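Local structure of globin protein (5ZIQ) at residues K36-N41 with Q139-D144; L51-F54 with D59-D62; D73-R76 with S80-E83. The protein binds a heme whose iron is held by two axial histidines, and is a globin probably able to bind and carry oxygen. All coordinates share one frame; numbering follows the deposited sequence. Where two conformers were deposited one is given.

Contact 1: residues K36-N41 with Q139-D144; sequences KTFSRN and QTTLAD
Phe38 and Thr141 pack against each other near the ends of helix 25-38 and helix 127-142, joining these two parts of the globin fold about 11 Å from the heme, measured from the Phe38 side chain. The two side chains meet at about a right angle: with CG anti to the backbone N (chi1 -178°), the ring reaches Thr141, Phe38 CD1 lying 3.8 Å from Thr141 CG2 and Phe38 CE1 3.8 Å from Thr141 OG1. That hydroxyl sits at the ring edge, near its plane. Further apolar packing comes from one leucine branch: Leu142 CD2 touches Thr37 CG2 at 3.8 Å and lies 4.3 Å from Phe38 CB. Leu134, Ala137, Leu138, Ala45 and Ile89 also pack on the ring, and Trp35 meets it edge-to-face.

The polar link is indirect. A water donates to Thr141 OG1 at 3.2 Å and, weakly, to the backbone oxygen of Asn41; Thr141 OG1 is also hydrogen-bonded to the carbonyl of Ala137 in its own helix. Ser39 OG donates back to Lys36 O at 2.9 Å.

No direct hydrogen bond crosses between the segments, so shape and apolar burial hold them together, with the water as a polar bridge near the surface.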
loop_
_atom_site.group_PDB
_atom_site.type_symbol
_atom_site.label_atom_id
_atom_site.label_comp_id
_atom_site.label_asym_id
_atom_site.label_seq_id
_atom_site.Cartn_x
_atom_site.Cartn_y
_atom_site.Cartn_z
ATOM N N LYS A 36 11.902 -7.435 -0.716
ATOM C CA LYS A 36 12.135 -8.533 -1.657
ATOM C C LYS A 36 11.477 -9.792 -1.099
ATOM O O LYS A 36 10.751 -10.495 -1.816
ATOM C CB LYS A 36 13.640 -8.746 -1.975
ATOM C CG LYS A 36 13.884 -9.774 -3.091
ATOM C CD LYS A 36 13.235 -9.324 -4.387
ATOM C CE LYS A 36 13.588 -10.229 -5.549
ATOM N NZ LYS A 36 12.656 -10.024 -6.703
ATOM N N THR A 37 11.675 -10.038 0.196
ATOM C CA THR A 37 11.013 -11.154 0.874
ATOM C C THR A 37 9.475 -11.051 0.826
ATOM O O THR A 37 8.778 -11.999 0.426
ATOM C CB THR A 37 11.524 -11.282 2.317
ATOM O OG1 THR A 37 12.950 -11.423 2.275
ATOM C CG2 THR A 37 10.900 -12.491 3.026
ATOM N N PHE A 38 8.952 -9.896 1.211
ATOM C CA PHE A 38 7.505 -9.665 1.237
ATOM C C PHE A 38 6.845 -9.839 -0.129
ATOM O O PHE A 38 5.698 -10.307 -0.230
ATOM C CB PHE A 38 7.270 -8.244 1.733
ATOM C CG PHE A 38 5.821 -7.867 1.853
ATOM C CD1 PHE A 38 4.982 -8.530 2.758
ATOM C CD2 PHE A 38 5.284 -6.858 1.046
ATOM C CE1 PHE A 38 3.641 -8.164 2.879
ATOM C CE2 PHE A 38 3.940 -6.488 1.167
ATOM C CZ PHE A 38 3.117 -7.143 2.086
ATOM N N SER A 39 7.577 -9.464 -1.176
ATOM C CA SER A 39 7.026 -9.407 -2.524
ATOM C C SER A 39 6.835 -10.762 -3.156
ATOM O O SER A 39 6.342 -10.826 -4.271
ATOM C CB SER A 39 7.891 -8.520 -3.427
ATOM O OG SER A 39 9.098 -9.165 -3.759
ATOM N N ARG A 40 7.214 -11.832 -2.450
ATOM C CA ARG A 40 7.099 -13.184 -3.017
ATOM C C ARG A 40 5.638 -13.516 -3.387
ATOM O O ARG A 40 5.374 -14.206 -4.385
ATOM C CB ARG A 40 7.678 -14.217 -2.041
ATOM C CG ARG A 40 7.615 -15.673 -2.528
ATOM C CD ARG A 40 8.330 -15.920 -3.864
ATOM N NE ARG A 40 8.104 -17.301 -4.304
ATOM C CZ ARG A 40 6.995 -17.754 -4.877
ATOM N NH1 ARG A 40 5.972 -16.948 -5.148
ATOM N NH2 ARG A 40 6.899 -19.043 -5.190
ATOM N N ASN A 41 4.684 -13.029 -2.586
ATOM C CA ASN A 41 3.264 -13.280 -2.848
ATOM C C ASN A 41 2.503 -11.963 -2.816
ATOM O O ASN A 41 1.684 -11.707 -1.927
ATOM C CB ASN A 41 2.700 -14.283 -1.831
ATOM C CG ASN A 41 3.371 -15.635 -1.948
ATOM O OD1 ASN A 41 3.012 -16.445 -2.808
ATOM N ND2 ASN A 41 4.397 -15.852 -1.147
ATOM N N GLN A 139 3.630 -7.264 8.816
ATOM C CA GLN A 139 3.827 -7.981 10.099
ATOM C C GLN A 139 3.507 -9.449 9.948
ATOM O O GLN A 139 4.274 -10.309 10.373
ATOM C CB GLN A 139 2.881 -7.458 11.163
ATOM C CG GLN A 139 3.145 -6.066 11.644
ATOM C CD GLN A 139 2.167 -5.627 12.719
ATOM O OE1 GLN A 139 0.948 -5.851 12.623
ATOM N NE2 GLN A 139 2.694 -4.992 13.747
ATOM N N THR A 140 2.346 -9.723 9.367
ATOM C CA THR A 140 1.823 -11.089 9.283
ATOM C C THR A 140 2.703 -11.950 8.382
ATOM O O THR A 140 3.006 -13.104 8.702
ATOM C CB THR A 140 0.361 -11.096 8.787
ATOM O OG1 THR A 140 -0.408 -10.189 9.581
ATOM C CG2 THR A 140 -0.265 -12.483 8.895
ATOM N N THR A 141 3.142 -11.378 7.270
ATOM C CA THR A 141 3.886 -12.133 6.273
ATOM C C THR A 141 5.339 -12.290 6.685
ATOM O O THR A 141 5.912 -13.378 6.581
ATOM C CB THR A 141 3.794 -11.431 4.906
ATOM O OG1 THR A 141 2.413 -11.309 4.541
ATOM C CG2 THR A 141 4.549 -12.183 3.836
ATOM N N LEU A 142 5.947 -11.190 7.128
ATOM C CA LEU A 142 7.354 -11.225 7.498
ATOM C C LEU A 142 7.594 -11.866 8.867
ATOM O O LEU A 142 8.701 -12.334 9.136
ATOM C CB LEU A 142 7.945 -9.804 7.450
ATOM C CG LEU A 142 8.091 -9.155 6.061
ATOM C CD1 LEU A 142 8.479 -7.692 6.191
ATOM C CD2 LEU A 142 9.138 -9.891 5.238
ATOM N N ALA A 143 6.561 -11.873 9.720
ATOM C CA ALA A 143 6.621 -12.503 11.060
ATOM C C ALA A 143 7.852 -11.994 11.838
ATOM O O ALA A 143 8.003 -10.770 11.973
ATOM C CB ALA A 143 6.557 -14.033 10.955
ATOM N N ASP A 144 8.756 -12.874 12.280
ATOM C CA ASP A 144 9.959 -12.431 13.033
ATOM C C ASP A 144 10.918 -11.521 12.265
ATOM O O ASP A 144 11.686 -10.778 12.885
ATOM C CB ASP A 144 10.734 -13.609 13.647
ATOM C CG ASP A 144 9.987 -14.277 14.793
ATOM O OD1 ASP A 144 8.850 -13.858 15.122
ATOM O OD2 ASP A 144 10.541 -15.238 15.362
HETATM O O HOH W 1 1.552 -11.887 1.513
#

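Contact 2: residues L51-F54 with D59-D62; sequences LKLF and DMKD. With HEM (protoporphyrin IX containing Fe), chain E; SO4 (sulfate ion), chain H.
Phe54 lays one ring face against the aliphatic stem of Lys61. Lys61 CG stands 3.8 Å from the ring centroid and only 9° off its normal, a CH-pi contact over the middle of the face, while Lys61 CA lies 3.6 Å from Phe54 CE1 over the same ring. Phe54 has CG anti to its carbonyl carbon (chi1 -58°), which brings the ring nearer to the 59-62 turn than its first bond would suggest. The lysine has CG anti to the backbone N (chi1 -159°) and runs extended beyond it; the two side chains cross at about a right angle, and the ammonium is carried past the aromatic face. NZ there donates at 2.7 Å to O4 of a sulfate probably taken up from the crystallisation liquor, and also to the carbonyl of Lys70.

Leu53 and Met60 pack beside this pair, Leu53 CG to Met60 CB at 3.9 Å. Met60 is bent at both chi2 and chi3, and its SD comes to 4.0 Å from the heme methyl CMB; Leu53 CD1 reaches the heme vinyl carbon CBB at 3.7 Å. An alanine at Phe54 would remove the ring and is likely to leave a gap beside Lys61 CB and CG and let the stem turn more freely. Chemically the contact is two-sided: Leu53 and Met60 give the heme pocket an apolar wall, whereas Lys61 lays CB and CG on Phe54 and keeps its charge for polar partners.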
loop_
_atom_site.group_PDB
_atom_site.type_symbol
_atom_site.label_atom_id
_atom_site.label_comp_id
_atom_site.label_asym_id
_atom_site.label_seq_id
_atom_site.Cartn_x
_atom_site.Cartn_y
_atom_site.Cartn_z
ATOM N N LEU A 51 -8.930 -6.985 2.895
ATOM C CA LEU A 51 -9.721 -7.638 3.939
ATOM C C LEU A 51 -9.502 -6.963 5.291
ATOM O O LEU A 51 -10.472 -6.773 6.040
ATOM C CB LEU A 51 -9.460 -9.149 4.001
ATOM C CG LEU A 51 -9.861 -9.902 2.731
ATOM C CD1 LEU A 51 -9.443 -11.356 2.822
ATOM C CD2 LEU A 51 -11.346 -9.752 2.357
ATOM N N LYS A 52 -8.268 -6.541 5.582
ATOM C CA LYS A 52 -7.993 -5.823 6.830
ATOM C C LYS A 52 -8.678 -4.453 6.827
ATOM O O LYS A 52 -9.266 -4.041 7.839
ATOM C CB LYS A 52 -6.495 -5.710 7.110
ATOM C CG LYS A 52 -6.141 -5.117 8.467
ATOM C CD LYS A 52 -6.574 -6.017 9.616
ATOM C CE LYS A 52 -5.816 -5.648 10.870
ATOM N NZ LYS A 52 -6.262 -6.461 12.030
ATOM N N LEU A 53 -8.633 -3.762 5.684
ATOM C CA LEU A 53 -9.326 -2.466 5.582
ATOM C C LEU A 53 -10.798 -2.584 5.952
ATOM O O LEU A 53 -11.349 -1.743 6.679
ATOM C CB LEU A 53 -9.197 -1.897 4.170
ATOM C CG LEU A 53 -9.816 -0.517 3.920
ATOM C CD1 LEU A 53 -9.096 0.607 4.666
ATOM C CD2 LEU A 53 -9.833 -0.237 2.425
ATOM N N PHE A 54 -11.423 -3.651 5.461
ATOM C CA PHE A 54 -12.849 -3.847 5.651
ATOM C C PHE A 54 -13.172 -4.197 7.104
ATOM O O PHE A 54 -14.281 -3.918 7.554
ATOM C CB PHE A 54 -13.417 -4.901 4.689
ATOM C CG PHE A 54 -13.210 -4.597 3.221
ATOM C CD1 PHE A 54 -12.999 -3.293 2.748
ATOM C CD2 PHE A 54 -13.242 -5.643 2.290
ATOM C CE1 PHE A 54 -12.810 -3.052 1.386
ATOM C CE2 PHE A 54 -13.080 -5.402 0.936
ATOM C CZ PHE A 54 -12.852 -4.105 0.477
ATOM N N ASP A 59 -17.323 0.500 6.367
ATOM C CA ASP A 59 -17.880 1.386 5.327
ATOM C C ASP A 59 -16.983 1.544 4.082
ATOM O O ASP A 59 -17.462 1.977 3.025
ATOM C CB ASP A 59 -18.300 2.756 5.912
ATOM C CG ASP A 59 -17.120 3.609 6.411
ATOM O OD1 ASP A 59 -15.996 3.105 6.640
ATOM O OD2 ASP A 59 -17.335 4.825 6.591
ATOM N N MET A 60 -15.705 1.159 4.201
ATOM C CA MET A 60 -14.779 1.204 3.067
ATOM C C MET A 60 -15.138 0.153 2.017
ATOM O O MET A 60 -14.937 0.377 0.826
ATOM C CB MET A 60 -13.308 1.088 3.513
ATOM C CG MET A 60 -12.768 2.267 4.346
ATOM S SD MET A 60 -12.739 3.916 3.583
ATOM C CE MET A 60 -14.415 4.491 3.854
ATOM N N LYS A 61 -15.695 -0.976 2.466
ATOM C CA LYS A 61 -16.197 -1.998 1.547
ATOM C C LYS A 61 -17.272 -1.435 0.594
ATOM O O LYS A 61 -17.301 -1.800 -0.572
ATOM C CB LYS A 61 -16.725 -3.202 2.312
ATOM C CG LYS A 61 -16.790 -4.479 1.490
ATOM C CD LYS A 61 -17.516 -5.561 2.264
ATOM C CE LYS A 61 -17.659 -6.814 1.432
ATOM N NZ LYS A 61 -18.518 -7.809 2.137
ATOM N N ASP A 62 -18.110 -0.524 1.100
ATOM C CA ASP A 62 -19.142 0.155 0.315
ATOM C C ASP A 62 -18.619 0.982 -0.856
ATOM O O ASP A 62 -19.383 1.280 -1.781
ATOM C CB ASP A 62 -19.979 1.084 1.206
ATOM C CG ASP A 62 -20.800 0.347 2.242
ATOM O OD1 ASP A 62 -21.045 -0.865 2.088
ATOM O OD2 ASP A 62 -21.224 1.005 3.214
HETATM C CHA HEM E . -8.609 2.578 -7.322
HETATM C CHB HEM E . -10.530 2.456 -2.892
HETATM C CHC HEM E . -6.182 3.925 -1.166
HETATM C CHD HEM E . -4.223 2.268 -5.279
HETATM C C1A HEM E . -9.516 2.489 -6.294
HETATM C C2A HEM E . -10.917 2.350 -6.455
HETATM C C3A HEM E . -11.465 2.315 -5.209
HETATM C C4A HEM E . -10.412 2.424 -4.269
HETATM C CMA HEM E . -12.927 2.160 -4.884
HETATM C CAA HEM E . -11.647 2.258 -7.777
HETATM C CBA HEM E . -12.373 0.914 -7.922
HETATM C CGA HEM E . -11.378 -0.205 -8.070
HETATM O O1A HEM E . -10.436 -0.100 -8.886
HETATM O O2A HEM E . -11.487 -1.237 -7.379
HETATM C C1B HEM E . -9.513 2.908 -2.032
HETATM C C2B HEM E . -9.707 3.207 -0.660
HETATM C C3B HEM E . -8.508 3.624 -0.152
HETATM C C4B HEM E . -7.533 3.561 -1.264
HETATM C CMB HEM E . -11.016 3.100 0.088
HETATM C CAB HEM E . -8.216 4.045 1.225
HETATM C CBB HEM E . -8.679 3.321 2.244
HETATM C C1C HEM E . -5.235 3.516 -2.092
HETATM C C2C HEM E . -3.857 3.405 -1.892
HETATM C C3C HEM E . -3.307 2.906 -3.070
HETATM C C4C HEM E . -4.362 2.719 -3.992
HETATM C CMC HEM E . -3.113 3.758 -0.631
HETATM C CAC HEM E . -1.899 2.593 -3.370
HETATM C CBC HEM E . -0.913 2.926 -2.563
HETATM C C1D HEM E . -5.297 2.291 -6.167
HETATM C C2D HEM E . -5.090 2.071 -7.609
HETATM C C3D HEM E . -6.307 2.156 -8.179
HETATM C C4D HEM E . -7.253 2.436 -7.082
HETATM C CMD HEM E . -3.766 1.805 -8.293
HETATM C CAD HEM E . -6.631 2.003 -9.653
HETATM C CBD HEM E . -6.809 3.394 -10.247
HETATM C CGD HEM E . -7.138 3.327 -11.718
HETATM O O1D HEM E . -6.936 2.267 -12.348
HETATM O O2D HEM E . -7.609 4.331 -12.308
HETATM N NA HEM E . -9.226 2.570 -4.955
HETATM N NB HEM E . -8.234 3.154 -2.324
HETATM N NC HEM E . -5.512 3.111 -3.371
HETATM N ND HEM E . -6.605 2.503 -5.899
HETATM FE FE HEM E . -7.393 2.829 -4.191
HETATM S S SO4 H . -22.125 -6.194 2.886
HETATM O O1 SO4 H . -22.088 -6.930 4.168
HETATM O O2 SO4 H . -22.031 -4.745 3.151
HETATM O O3 SO4 H . -23.396 -6.476 2.186
HETATM O O4 SO4 H . -20.996 -6.625 2.039
#

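Contact 3: residues D73-R76 with S80-E83; sequences DQLR and SFEE
Leu75 covers one face of the Phe81 ring where the short helix 72-76 meets the first turn of helix 79-97. The apolar part is a CH-pi contact: Leu75 CB lies 4.0 Å from the ring centroid, 16° off the normal, so it stands over the face but is displaced toward the rim. It is nearest to CG, at 3.8 Å. Farther out along the leucine, one methyl carries on the packing, Leu75 CD2 reaching Phe81 CD1 at 4.1 Å. The two side chains cross at about a right angle. Phe81 has its ring anti to the backbone N (chi1 -170°), directed toward the leucine.

Backbone atoms join in as well. The carbonyl oxygen of Leu75 packs 3.2 Å from Phe81 CD2, on the same side of the ring as Leu75 CB, and the same oxygen is 3.3 Å from Phe81 CB.

The polar groups do not bond to one another across the segments. Glu82 bends its carboxylate toward Arg76, but OE2 stays 4.2 Å from Arg76 O. That carbonyl instead accepts from Lys47 NZ, and the Arg76 guanidinium donates through NH2 to Ser44 OG, so its carbonyl and its guanidinium are both tied to helix 42-56.

Among the neighbouring helices, Phe81 also packs on Lys47, Leu50 and Leu51 of helix 42-56, while Phe67, from the loop before helix 72-76, meets its ring edge-to-face. The aromatic side chain, about 8 Å from the heme, therefore lies where helices 42-56, 72-76 and 79-97 come together.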
loop_
_atom_site.group_PDB
_atom_site.type_symbol
_atom_site.label_atom_id
_atom_site.label_comp_id
_atom_site.label_asym_id
_atom_site.label_seq_id
_atom_site.Cartn_x
_atom_site.Cartn_y
_atom_site.Cartn_z
ATOM N N ASP A 73 -14.059 -15.357 2.266
ATOM C CA ASP A 73 -13.851 -16.593 1.489
ATOM C C ASP A 73 -14.350 -16.480 0.039
ATOM O O ASP A 73 -13.655 -16.909 -0.887
ATOM C CB ASP A 73 -14.472 -17.812 2.187
ATOM C CG ASP A 73 -13.699 -18.244 3.426
ATOM O OD1 ASP A 73 -12.459 -18.069 3.483
ATOM O OD2 ASP A 73 -14.341 -18.784 4.347
ATOM N N GLN A 74 -15.528 -15.877 -0.143
ATOM C CA GLN A 74 -16.118 -15.645 -1.469
ATOM C C GLN A 74 -15.337 -14.616 -2.283
ATOM O O GLN A 74 -15.319 -14.660 -3.523
ATOM C CB GLN A 74 -17.561 -15.186 -1.337
ATOM C CG GLN A 74 -18.533 -16.315 -1.021
ATOM C CD GLN A 74 -19.887 -15.816 -0.562
ATOM O OE1 GLN A 74 -20.035 -14.666 -0.140
ATOM N NE2 GLN A 74 -20.888 -16.691 -0.626
ATOM N N LEU A 75 -14.703 -13.687 -1.574
ATOM C CA LEU A 75 -13.842 -12.692 -2.208
ATOM C C LEU A 75 -12.495 -13.225 -2.661
ATOM O O LEU A 75 -12.001 -12.763 -3.682
ATOM C CB LEU A 75 -13.646 -11.483 -1.289
ATOM C CG LEU A 75 -14.890 -10.610 -1.110
ATOM C CD1 LEU A 75 -14.660 -9.631 0.029
ATOM C CD2 LEU A 75 -15.280 -9.864 -2.385
ATOM N N ARG A 76 -11.903 -14.175 -1.921
ATOM C CA ARG A 76 -10.493 -14.560 -2.169
ATOM C C ARG A 76 -10.276 -15.095 -3.573
ATOM O O ARG A 76 -9.189 -14.932 -4.125
ATOM C CB ARG A 76 -9.893 -15.550 -1.133
ATOM C CG ARG A 76 -8.383 -15.331 -0.929
ATOM C CD ARG A 76 -7.497 -16.585 -1.013
ATOM N NE ARG A 76 -6.373 -16.447 -1.974
ATOM C CZ ARG A 76 -5.100 -16.144 -1.680
ATOM N NH1 ARG A 76 -4.704 -15.907 -0.434
ATOM N NH2 ARG A 76 -4.205 -16.061 -2.646
ATOM N N SER A 80 -13.001 -9.761 -9.554
ATOM C CA SER A 80 -12.991 -8.325 -9.264
ATOM C C SER A 80 -12.167 -8.008 -8.024
ATOM O O SER A 80 -11.453 -7.008 -7.983
ATOM C CB SER A 80 -14.416 -7.781 -9.159
ATOM O OG SER A 80 -15.032 -7.827 -10.438
ATOM N N PHE A 81 -12.262 -8.870 -7.017
ATOM C CA PHE A 81 -11.441 -8.724 -5.821
ATOM C C PHE A 81 -9.940 -8.884 -6.094
ATOM O O PHE A 81 -9.139 -8.085 -5.583
ATOM C CB PHE A 81 -11.913 -9.640 -4.697
ATOM C CG PHE A 81 -11.257 -9.345 -3.383
ATOM C CD1 PHE A 81 -11.574 -8.176 -2.673
ATOM C CD2 PHE A 81 -10.297 -10.202 -2.872
ATOM C CE1 PHE A 81 -10.961 -7.897 -1.453
ATOM C CE2 PHE A 81 -9.684 -9.936 -1.649
ATOM C CZ PHE A 81 -10.005 -8.780 -0.942
ATOM N N GLU A 82 -9.580 -9.876 -6.914
ATOM C CA GLU A 82 -8.192 -10.071 -7.368
ATOM C C GLU A 82 -7.682 -8.782 -8.040
ATOM O O GLU A 82 -6.570 -8.330 -7.736
ATOM C CB GLU A 82 -8.083 -11.258 -8.341
ATOM C CG GLU A 82 -8.297 -12.655 -7.753
ATOM C CD GLU A 82 -8.789 -13.702 -8.774
ATOM O OE1 GLU A 82 -8.783 -13.486 -10.006
ATOM O OE2 GLU A 82 -9.237 -14.770 -8.344
ATOM N N GLU A 83 -8.528 -8.149 -8.878
ATOM C CA GLU A 83 -8.119 -6.915 -9.571
ATOM C C GLU A 83 -7.888 -5.792 -8.570
ATOM O O GLU A 83 -6.882 -5.090 -8.658
ATOM C CB GLU A 83 -9.125 -6.509 -10.661
ATOM C CG GLU A 83 -9.104 -7.481 -11.838
ATOM C CD GLU A 83 -10.366 -7.468 -12.693
ATOM O OE1 GLU A 83 -10.348 -8.125 -13.754
ATOM O OE2 GLU A 83 -11.387 -6.851 -12.315
#

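From the N terminus, helix 25-38 supplies the first half of contact 1, which closes only at residues 139-144, at the end of helix 127-142; contacts 2 and 3 both fall within that long span. Contact 2 closes first, folding the loop after helix 42-56 back on its last turns. Contact 3 follows in series, joining helix 72-76 to helix 79-97 across a tight connection. Contacts 2 and 3 touch: Leu51 CD2 packs on Phe81 CZ at 3.7 Å, and Phe54 CE2 lies 4.1 Å from Phe81 CE1. Contact 1 stands apart, its centre about 22 Å from that of contact 2 and about 21 Å from that of contact 3, tying helix 25-38 to helix 127-142.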